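PDB 6S1Y: angiotensin-converting enzyme from Anopheles gambiae, which is a zinc metallopeptidase that probably trims peptides from their C-terminal end, as angiotensin-converting enzymes of the M2 family do, and here holds a gamma-glutamyl ligand. Local coordinates for residues A[452-460]-A[475-483]; A[116-125]-A[154-163]. One frame throughout, in Å; residues are numbered along the deposited sequence.

Contact 1. Residues A[452-460]-A[475-483]; sequences PREYNCKFW and RTEQDFDPP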
loop_
_atom_site.group_PDB
_atom_site.type_symbol
_atom_site.label_atom_id
_atom_site.label_comp_id
_atom_site.label_asym_id
_atom_site.label_seq_id
_atom_site.Cartn_x
_atom_site.Cartn_y
_atom_site.Cartn_z
ATOM N N PRO A 452 -4.131 22.073 14.240
ATOM C CA PRO A 452 -2.691 21.880 14.478
ATOM C C PRO A 452 -2.295 21.641 15.929
ATOM O O PRO A 452 -1.311 20.932 16.185
ATOM C CB PRO A 452 -2.081 23.194 13.947
ATOM C CG PRO A 452 -3.053 23.668 12.876
ATOM C CD PRO A 452 -4.414 23.262 13.399
ATOM N N ARG A 453 -2.993 22.210 16.899
ATOM C CA ARG A 453 -2.538 22.038 18.275
ATOM C C ARG A 453 -2.981 20.708 18.870
ATOM O O ARG A 453 -2.612 20.407 20.004
ATOM C CB ARG A 453 -3.029 23.204 19.139
ATOM C CG ARG A 453 -4.529 23.281 19.236
ATOM C CD ARG A 453 -5.014 24.626 19.784
ATOM N NE ARG A 453 -6.331 24.958 19.240
ATOM C CZ ARG A 453 -7.457 24.318 19.552
ATOM N NH1 ARG A 453 -7.440 23.303 20.412
ATOM N NH2 ARG A 453 -8.603 24.692 18.993
ATOM N N GLU A 454 -3.751 19.907 18.135
ATOM C CA GLU A 454 -4.113 18.558 18.555
ATOM C C GLU A 454 -3.669 17.510 17.531
ATOM O O GLU A 454 -4.192 16.394 17.513
ATOM C CB GLU A 454 -5.626 18.470 18.798
ATOM C CG GLU A 454 -6.443 19.326 17.852
ATOM C CD GLU A 454 -7.925 18.984 17.821
ATOM O OE1 GLU A 454 -8.518 19.110 16.719
ATOM O OE2 GLU A 454 -8.496 18.604 18.870
ATOM N N TYR A 455 -2.693 17.836 16.686
ATOM C CA TYR A 455 -2.301 16.930 15.606
ATOM C C TYR A 455 -1.869 15.564 16.140
ATOM O O TYR A 455 -2.269 14.521 15.609
ATOM C CB TYR A 455 -1.158 17.542 14.796
ATOM C CG TYR A 455 -1.544 18.430 13.630
ATOM C CD1 TYR A 455 -2.849 18.559 13.201
ATOM C CD2 TYR A 455 -0.565 19.117 12.942
ATOM C CE1 TYR A 455 -3.160 19.375 12.124
ATOM C CE2 TYR A 455 -0.862 19.918 11.869
ATOM C CZ TYR A 455 -2.137 20.042 11.459
ATOM O OH TYR A 455 -2.363 20.860 10.384
ATOM N N ASN A 456 -1.055 15.543 17.194
ATOM C CA ASN A 456 -0.463 14.272 17.566
ATOM C C ASN A 456 -1.418 13.417 18.383
ATOM O O ASN A 456 -1.520 12.206 18.144
ATOM C CB ASN A 456 0.847 14.472 18.323
ATOM C CG ASN A 456 1.821 13.298 18.101
ATOM O OD1 ASN A 456 1.836 12.678 17.022
ATOM N ND2 ASN A 456 2.613 12.974 19.125
ATOM N N CYS A 457 -2.142 14.005 19.338
ATOM C CA CYS A 457 -2.996 13.155 20.161
ATOM C C CYS A 457 -4.256 12.707 19.421
ATOM O O CYS A 457 -4.761 11.620 19.707
ATOM C CB CYS A 457 -3.297 13.853 21.494
ATOM S SG CYS A 457 -1.757 13.840 22.619
ATOM N N LYS A 458 -4.754 13.459 18.441
ATOM C CA LYS A 458 -5.848 12.921 17.635
ATOM C C LYS A 458 -5.365 11.797 16.719
ATOM O O LYS A 458 -6.125 10.872 16.414
ATOM C CB LYS A 458 -6.529 14.033 16.826
ATOM C CG LYS A 458 -7.566 14.845 17.652
ATOM C CD LYS A 458 -8.765 13.986 18.035
ATOM C CE LYS A 458 -9.912 14.792 18.671
ATOM N NZ LYS A 458 -11.245 14.149 18.401
ATOM N N PHE A 459 -4.098 11.825 16.304
ATOM C CA PHE A 459 -3.533 10.694 15.572
ATOM C C PHE A 459 -3.510 9.439 16.438
ATOM O O PHE A 459 -4.127 8.417 16.104
ATOM C CB PHE A 459 -2.132 11.041 15.103
ATOM C CG PHE A 459 -1.417 9.900 14.424
ATOM C CD1 PHE A 459 -1.777 9.500 13.141
ATOM C CD2 PHE A 459 -0.347 9.284 15.041
ATOM C CE1 PHE A 459 -1.103 8.469 12.497
ATOM C CE2 PHE A 459 0.330 8.270 14.418
ATOM C CZ PHE A 459 -0.055 7.849 13.133
ATOM N N TRP A 460 -2.817 9.503 17.578
ATOM C CA TRP A 460 -2.691 8.315 18.410
ATOM C C TRP A 460 -4.029 7.901 19.013
ATOM O O TRP A 460 -4.241 6.719 19.299
ATOM C CB TRP A 460 -1.654 8.550 19.507
ATOM C CG TRP A 460 -0.253 8.611 18.973
ATOM C CD1 TRP A 460 0.624 9.668 19.031
ATOM C CD2 TRP A 460 0.436 7.558 18.286
ATOM N NE1 TRP A 460 1.830 9.327 18.410
ATOM C CE2 TRP A 460 1.727 8.045 17.939
ATOM C CE3 TRP A 460 0.088 6.255 17.918
ATOM C CZ2 TRP A 460 2.656 7.265 17.270
ATOM C CZ3 TRP A 460 1.021 5.488 17.236
ATOM C CH2 TRP A 460 2.288 5.999 16.927
ATOM N N ARG A 475 3.844 10.134 24.512
ATOM C CA ARG A 475 4.046 11.189 23.522
ATOM C C ARG A 475 3.268 12.442 23.934
ATOM O O ARG A 475 2.340 12.380 24.749
ATOM C CB ARG A 475 3.604 10.738 22.114
ATOM C CG ARG A 475 4.173 9.373 21.650
ATOM C CD ARG A 475 5.689 9.353 21.531
ATOM N NE ARG A 475 6.166 9.989 20.312
ATOM C CZ ARG A 475 7.424 10.341 20.100
ATOM N NH1 ARG A 475 8.326 10.153 21.058
ATOM N NH2 ARG A 475 7.780 10.899 18.945
ATOM N N THR A 476 3.632 13.580 23.336
ATOM C CA THR A 476 2.983 14.858 23.616
ATOM C C THR A 476 2.754 15.602 22.305
ATOM O O THR A 476 3.155 15.139 21.225
ATOM C CB THR A 476 3.824 15.729 24.568
ATOM O OG1 THR A 476 5.003 16.181 23.884
ATOM C CG2 THR A 476 4.215 14.941 25.825
ATOM N N GLU A 477 2.131 16.787 22.394
ATOM C CA GLU A 477 1.991 17.621 21.209
ATOM C C GLU A 477 3.315 18.230 20.763
ATOM O O GLU A 477 3.381 18.764 19.656
ATOM C CB GLU A 477 0.977 18.721 21.438
ATOM C CG GLU A 477 -0.465 18.208 21.446
ATOM C CD GLU A 477 -0.865 17.587 20.115
ATOM O OE1 GLU A 477 -0.157 17.821 19.102
ATOM O OE2 GLU A 477 -1.869 16.860 20.077
ATOM N N GLN A 478 4.372 18.145 21.569
ATOM C CA GLN A 478 5.687 18.538 21.075
ATOM C C GLN A 478 6.243 17.505 20.100
ATOM O O GLN A 478 7.085 17.845 19.265
ATOM C CB GLN A 478 6.664 18.729 22.233
ATOM C CG GLN A 478 6.312 19.903 23.138
ATOM C CD GLN A 478 6.851 19.720 24.545
ATOM O OE1 GLN A 478 6.112 19.857 25.527
ATOM N NE2 GLN A 478 8.146 19.399 24.649
ATOM N N ASP A 479 5.811 16.244 20.212
ATOM C CA ASP A 479 6.052 15.250 19.183
ATOM C C ASP A 479 5.070 15.478 18.042
ATOM O O ASP A 479 4.039 16.135 18.212
ATOM C CB ASP A 479 5.893 13.837 19.735
ATOM C CG ASP A 479 6.719 13.612 20.985
ATOM O OD1 ASP A 479 7.942 13.867 20.945
ATOM O OD2 ASP A 479 6.139 13.201 22.023
ATOM N N PHE A 480 5.414 14.959 16.859
ATOM C CA PHE A 480 4.459 15.003 15.745
ATOM C C PHE A 480 4.728 13.782 14.850
ATOM O O PHE A 480 5.557 13.823 13.940
ATOM C CB PHE A 480 4.557 16.304 14.969
ATOM C CG PHE A 480 3.685 16.328 13.744
ATOM C CD1 PHE A 480 2.340 16.112 13.847
ATOM C CD2 PHE A 480 4.220 16.542 12.504
ATOM C CE1 PHE A 480 1.537 16.111 12.732
ATOM C CE2 PHE A 480 3.419 16.553 11.384
ATOM C CZ PHE A 480 2.075 16.336 11.497
ATOM N N ASP A 481 3.993 12.719 15.107
ATOM C CA ASP A 481 4.400 11.390 14.688
ATOM C C ASP A 481 3.889 10.891 13.336
ATOM O O ASP A 481 4.494 9.977 12.768
ATOM C CB ASP A 481 3.993 10.412 15.801
ATOM C CG ASP A 481 4.825 10.598 17.060
ATOM O OD1 ASP A 481 6.054 10.797 16.888
ATOM O OD2 ASP A 481 4.268 10.550 18.201
ATOM N N PRO A 482 2.832 11.462 12.770
ATOM C CA PRO A 482 2.308 10.955 11.471
ATOM C C PRO A 482 3.350 10.885 10.368
ATOM O O PRO A 482 3.333 9.935 9.567
ATOM C CB PRO A 482 1.202 11.967 11.130
ATOM C CG PRO A 482 0.697 12.343 12.503
ATOM C CD PRO A 482 1.923 12.468 13.356
ATOM N N PRO A 483 4.259 11.857 10.253
ATOM C CA PRO A 483 5.213 11.816 9.120
ATOM C C PRO A 483 6.243 10.692 9.215
ATOM O O PRO A 483 6.966 10.461 8.241
ATOM C CB PRO A 483 5.897 13.196 9.167
ATOM C CG PRO A 483 4.959 14.052 9.973
ATOM C CD PRO A 483 4.357 13.119 11.001
HETATM O O HOH W 1 0.312 19.915 17.976
#
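Glu477 accepts two backbone N-H groups in the first turn of helix 455-467, and Asn456 and Trp460 on that helix bind segment 475-483: a helix-to-loop contact, polar at its centre, in the largely helical fold of the ACE family. Glu454 holds the N-cap position, and the Glu477 carboxylate sits over the helix start, where backbone N-H groups lack partners within the helix. Its OE1 takes the amide of Asn456 on the syn side (Asn456 N to Glu477 OE1 3.1 Å), while OE2 accepts from Cys457 N at 3.0 Å, from above the carboxylate plane. The chain of Glu477 folds back at chi2 (-62°), which brings the acid to the helix although its CB does not point there. A negative group at this end would probably be favoured by the helix dipole. Cys457 also ties the same turn to the C-terminal part of the chain through its disulfide with Cys602.

The side chain of the same Asn456 reaches across to 475-483. Its OD1 accepts from Asp481 N, the donor lying above the carbonyl plane, and ND2 gives one bond to Thr476 O and another, within the amide plane, to Asp481 OD2. The latter oxygen also receives Trp460 NE1 in the plane of the indole, with Trp460 NE1 to Asp481 OD2 at 2.7 Å, and Arg475 NE. Three donors thus converge on one buried oxygen, and the side-on grip of Arg475, NE to OD2 and NH2 to OD1, fixes the rotation of the carboxylate. Apolar contacts flank this network: the Tyr455 and Phe480 rings meet obliquely, and helix 431-447 packs on both. Pro482 CG lies over one face of Phe459, 4.0 Å from the ring centroid, in a CH-pi contact.

Contact 2. Residues A[116-125]-A[154-163]; sequences NYAKAKFCAY and YYWVQWYNAT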
loop_
_atom_site.group_PDB
_atom_site.type_symbol
_atom_site.label_atom_id
_atom_site.label_comp_id
_atom_site.label_asym_id
_atom_site.label_seq_id
_atom_site.Cartn_x
_atom_site.Cartn_y
_atom_site.Cartn_z
ATOM N N ASN A 116 13.835 14.058 4.428
ATOM C CA ASN A 116 14.182 13.820 5.825
ATOM C C ASN A 116 13.966 12.352 6.186
ATOM O O ASN A 116 14.794 11.740 6.871
ATOM C CB ASN A 116 13.345 14.760 6.702
ATOM C CG ASN A 116 13.482 14.466 8.167
ATOM O OD1 ASN A 116 12.651 13.772 8.748
ATOM N ND2 ASN A 116 14.531 14.988 8.784
ATOM N N TYR A 117 12.879 11.757 5.679
ATOM C CA TYR A 117 12.576 10.351 5.931
ATOM C C TYR A 117 13.625 9.436 5.320
ATOM O O TYR A 117 14.117 8.507 5.976
ATOM C CB TYR A 117 11.190 10.044 5.358
ATOM C CG TYR A 117 10.660 8.634 5.548
ATOM C CD1 TYR A 117 11.134 7.569 4.765
ATOM C CD2 TYR A 117 9.637 8.371 6.462
ATOM C CE1 TYR A 117 10.629 6.304 4.920
ATOM C CE2 TYR A 117 9.122 7.087 6.623
ATOM C CZ TYR A 117 9.625 6.059 5.858
ATOM O OH TYR A 117 9.111 4.767 6.004
ATOM N N ALA A 118 13.972 9.672 4.053
ATOM C CA ALA A 118 14.853 8.747 3.338
ATOM C C ALA A 118 16.292 8.830 3.823
ATOM O O ALA A 118 17.040 7.855 3.703
ATOM C CB ALA A 118 14.796 9.030 1.840
ATOM N N LYS A 119 16.696 9.959 4.384
ATOM C CA LYS A 119 18.086 10.176 4.753
ATOM C C LYS A 119 18.399 9.884 6.220
ATOM O O LYS A 119 19.547 10.028 6.634
ATOM C CB LYS A 119 18.478 11.625 4.446
ATOM C CG LYS A 119 18.695 11.947 2.963
ATOM C CD LYS A 119 19.044 13.427 2.791
ATOM C CE LYS A 119 19.732 13.707 1.468
ATOM N NZ LYS A 119 20.441 15.032 1.483
ATOM N N ALA A 120 17.427 9.470 7.018
ATOM C CA ALA A 120 17.674 9.311 8.443
ATOM C C ALA A 120 18.611 8.148 8.707
ATOM O O ALA A 120 18.495 7.095 8.080
ATOM C CB ALA A 120 16.361 9.079 9.182
ATOM N N LYS A 121 19.532 8.331 9.658
ATOM C CA LYS A 121 20.467 7.289 10.071
ATOM C C LYS A 121 20.546 7.272 11.585
ATOM O O LYS A 121 20.236 8.260 12.245
ATOM C CB LYS A 121 21.880 7.502 9.474
ATOM C CG LYS A 121 21.872 7.605 7.950
ATOM C CD LYS A 121 22.899 6.685 7.295
ATOM C CE LYS A 121 22.607 6.490 5.799
ATOM N NZ LYS A 121 22.075 7.757 5.183
ATOM N N PHE A 122 21.009 6.150 12.137
ATOM C CA PHE A 122 20.865 5.937 13.573
ATOM C C PHE A 122 22.077 5.238 14.154
ATOM O O PHE A 122 22.724 4.427 13.485
ATOM C CB PHE A 122 19.601 5.116 13.854
ATOM C CG PHE A 122 18.370 5.718 13.260
ATOM C CD1 PHE A 122 17.672 6.706 13.943
ATOM C CD2 PHE A 122 17.942 5.344 12.001
ATOM C CE1 PHE A 122 16.540 7.283 13.389
ATOM C CE2 PHE A 122 16.808 5.915 11.443
ATOM C CZ PHE A 122 16.109 6.893 12.135
ATOM N N CYS A 123 22.345 5.554 15.422
ATOM C CA CYS A 123 23.365 4.863 16.202
ATOM C C CYS A 123 22.814 3.569 16.807
ATOM O O CYS A 123 21.662 3.498 17.252
ATOM C CB CYS A 123 23.886 5.772 17.313
ATOM S SG CYS A 123 24.767 7.239 16.701
ATOM N N ALA A 124 23.645 2.540 16.822
ATOM C CA ALA A 124 23.196 1.253 17.318
ATOM C C ALA A 124 22.937 1.327 18.818
ATOM O O ALA A 124 23.588 2.081 19.561
ATOM C CB ALA A 124 24.221 0.171 17.010
ATOM N N TYR A 125 21.932 0.560 19.253
ATOM C CA TYR A 125 21.628 0.436 20.670
ATOM C C TYR A 125 22.881 -0.014 21.398
ATOM O O TYR A 125 23.446 -1.068 21.084
ATOM C CB TYR A 125 20.484 -0.568 20.861
ATOM C CG TYR A 125 19.980 -0.759 22.279
ATOM C CD1 TYR A 125 19.409 0.284 22.978
ATOM C CD2 TYR A 125 20.041 -2.001 22.894
ATOM C CE1 TYR A 125 18.936 0.111 24.256
ATOM C CE2 TYR A 125 19.562 -2.185 24.179
ATOM C CZ TYR A 125 19.011 -1.119 24.852
ATOM O OH TYR A 125 18.524 -1.254 26.141
ATOM N N TYR A 154 13.962 1.686 22.192
ATOM C CA TYR A 154 14.977 2.654 21.780
ATOM C C TYR A 154 14.852 2.978 20.295
ATOM O O TYR A 154 14.782 4.148 19.905
ATOM C CB TYR A 154 16.384 2.116 22.103
ATOM C CG TYR A 154 17.525 2.836 21.384
ATOM C CD1 TYR A 154 18.060 4.005 21.893
ATOM C CD2 TYR A 154 18.060 2.331 20.201
ATOM C CE1 TYR A 154 19.093 4.661 21.245
ATOM C CE2 TYR A 154 19.090 2.975 19.550
ATOM C CZ TYR A 154 19.610 4.144 20.082
ATOM O OH TYR A 154 20.643 4.802 19.428
ATOM N N TYR A 155 14.786 1.957 19.442
ATOM C CA TYR A 155 14.741 2.253 18.018
ATOM C C TYR A 155 13.423 2.896 17.626
ATOM O O TYR A 155 13.378 3.727 16.718
ATOM C CB TYR A 155 14.986 0.999 17.186
ATOM C CG TYR A 155 16.438 0.537 17.197
ATOM C CD1 TYR A 155 17.454 1.285 16.582
ATOM C CD2 TYR A 155 16.792 -0.658 17.817
ATOM C CE1 TYR A 155 18.774 0.851 16.598
ATOM C CE2 TYR A 155 18.098 -1.084 17.847
ATOM C CZ TYR A 155 19.086 -0.342 17.233
ATOM O OH TYR A 155 20.378 -0.812 17.277
ATOM N N TRP A 156 12.323 2.486 18.255
ATOM C CA TRP A 156 11.041 3.135 17.974
ATOM C C TRP A 156 11.135 4.626 18.268
ATOM O O TRP A 156 10.803 5.463 17.420
ATOM C CB TRP A 156 9.934 2.473 18.789
ATOM C CG TRP A 156 8.548 2.898 18.432
ATOM C CD1 TRP A 156 7.623 2.174 17.737
ATOM C CD2 TRP A 156 7.914 4.135 18.767
ATOM N NE1 TRP A 156 6.440 2.890 17.619
ATOM C CE2 TRP A 156 6.597 4.093 18.241
ATOM C CE3 TRP A 156 8.325 5.283 19.463
ATOM C CZ2 TRP A 156 5.706 5.160 18.366
ATOM C CZ3 TRP A 156 7.428 6.351 19.590
ATOM C CH2 TRP A 156 6.135 6.274 19.051
ATOM N N VAL A 157 11.661 4.969 19.452
ATOM C CA VAL A 157 11.817 6.368 19.850
ATOM C C VAL A 157 12.764 7.115 18.910
ATOM O O VAL A 157 12.483 8.247 18.492
ATOM C CB VAL A 157 12.300 6.455 21.305
ATOM C CG1 VAL A 157 12.723 7.897 21.652
ATOM C CG2 VAL A 157 11.196 5.942 22.248
ATOM N N GLN A 158 13.911 6.510 18.591
ATOM C CA GLN A 158 14.831 7.109 17.627
ATOM C C GLN A 158 14.135 7.403 16.306
ATOM O O GLN A 158 14.230 8.514 15.770
ATOM C CB GLN A 158 16.011 6.175 17.393
ATOM C CG GLN A 158 16.946 6.073 18.580
ATOM C CD GLN A 158 17.830 7.284 18.717
ATOM O OE1 GLN A 158 18.375 7.797 17.722
ATOM N NE2 GLN A 158 17.995 7.751 19.944
ATOM N N TRP A 159 13.431 6.410 15.761
ATOM C CA TRP A 159 12.836 6.573 14.442
ATOM C C TRP A 159 11.839 7.725 14.423
ATOM O O TRP A 159 11.909 8.609 13.557
ATOM C CB TRP A 159 12.148 5.277 13.993
ATOM C CG TRP A 159 11.414 5.488 12.697
ATOM C CD1 TRP A 159 10.070 5.650 12.521
ATOM C CD2 TRP A 159 12.002 5.614 11.391
ATOM N NE1 TRP A 159 9.780 5.868 11.192
ATOM C CE2 TRP A 159 10.949 5.836 10.479
ATOM C CE3 TRP A 159 13.319 5.544 10.907
ATOM C CZ2 TRP A 159 11.170 5.991 9.116
ATOM C CZ3 TRP A 159 13.536 5.703 9.562
ATOM C CH2 TRP A 159 12.469 5.936 8.678
ATOM N N TYR A 160 10.882 7.714 15.356
ATOM C CA TYR A 160 9.809 8.700 15.363
ATOM C C TYR A 160 10.334 10.090 15.712
ATOM O O TYR A 160 9.857 11.087 15.167
ATOM C CB TYR A 160 8.711 8.262 16.352
ATOM C CG TYR A 160 7.728 7.246 15.804
ATOM C CD1 TYR A 160 8.059 5.870 15.727
ATOM C CD2 TYR A 160 6.498 7.646 15.308
ATOM C CE1 TYR A 160 7.168 4.934 15.169
ATOM C CE2 TYR A 160 5.597 6.715 14.753
ATOM C CZ TYR A 160 5.929 5.374 14.707
ATOM O OH TYR A 160 5.018 4.500 14.191
ATOM N N ASN A 161 11.310 10.188 16.618
ATOM C CA ASN A 161 11.858 11.505 16.940
ATOM C C ASN A 161 12.566 12.118 15.726
ATOM O O ASN A 161 12.593 13.337 15.578
ATOM C CB ASN A 161 12.811 11.427 18.147
ATOM C CG ASN A 161 12.067 11.476 19.507
ATOM O OD1 ASN A 161 10.924 10.987 19.634
ATOM N ND2 ASN A 161 12.709 12.059 20.527
ATOM N N ALA A 162 13.101 11.295 14.828
ATOM C CA ALA A 162 13.861 11.785 13.691
ATOM C C ALA A 162 13.012 12.048 12.449
ATOM O O ALA A 162 13.362 12.938 11.655
ATOM C CB ALA A 162 14.967 10.780 13.337
ATOM N N THR A 163 11.914 11.315 12.244
ATOM C CA THR A 163 11.158 11.440 11.008
ATOM C C THR A 163 9.817 12.128 11.200
ATOM O O THR A 163 9.121 12.367 10.205
ATOM C CB THR A 163 10.937 10.061 10.340
ATOM O OG1 THR A 163 10.184 9.180 11.198
ATOM C CG2 THR A 163 12.269 9.427 10.004
HETATM O O HOH W 2 20.880 7.753 16.713
#
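Trp159, Phe122 and Tyr117 form an aromatic cluster where the end of helix 100-119 and the extended chain after it lie against helix 149-163, within the helical ACE-family fold. The six-membered ring of Trp159 points its edge at the face of Tyr117 in a T-shaped pair, the planes at 88° and Trp159 CZ2 3.4 Å from Tyr117 CE2. Phe122 meets the indole rim to rim instead, Phe122 CZ lying 3.3 Å from Trp159 CE3. With CG anti to the backbone N (chi1 174°), the indole of Trp159 stands where its CZ2 meets Tyr117 and its CE3 meets Phe122. Phe122 CE1 lies near Ala162 CB and Gln158 O.

Second-shell contacts hold these rings in place. Trp159 NE1 donates to Ala484 O, fixing the turn of the indole, and Leu135 of helix 135-145 packs against both Trp159 and Tyr117. Thr163 OG1 bonds back to Trp159 O and lies over one face of the indole. Further along the extended chain, a water links Cys123 N to Gln158 OE1, and the disulfide Cys123-Cys131 with the backbone pairing of Phe122 to Leu133 ties this chain to the following loop.

At the far end the hydroxyls of the successive residues Tyr154 and Tyr155 bond to the backbone at Cys123 O and Tyr125 N. Tyr154 OH donates to Cys123 O at 2.7 Å, from above the carbonyl plane. Tyr155 OH accepts the amide of Tyr125 in an almost straight bond, Tyr125 N to Tyr155 OH 2.9 Å at 177°.

In the fold
Contact 2 comes first along the chain and closes before contact 1 opens; their centres are about 17 Å apart, on the same side of the chain's centre. Helix 149-163 is shared: it forms one half of contact 2 and touches contact 1 through Trp156, Tyr160 and Asn161. There Trp156 packs on Trp460, Tyr160 on Asp481, and Asn161 OD1 probably accepts from Arg475 NH1. Pro483 also packs against Thr163. Beyond 483 the chain soon reaches Lys485, Tyr486 and His487, which line the ligand pocket. The side chain of Tyr117 in contact 2 is about 7 Å from the bound ligand, that of Phe459 in contact 1 about 12 Å.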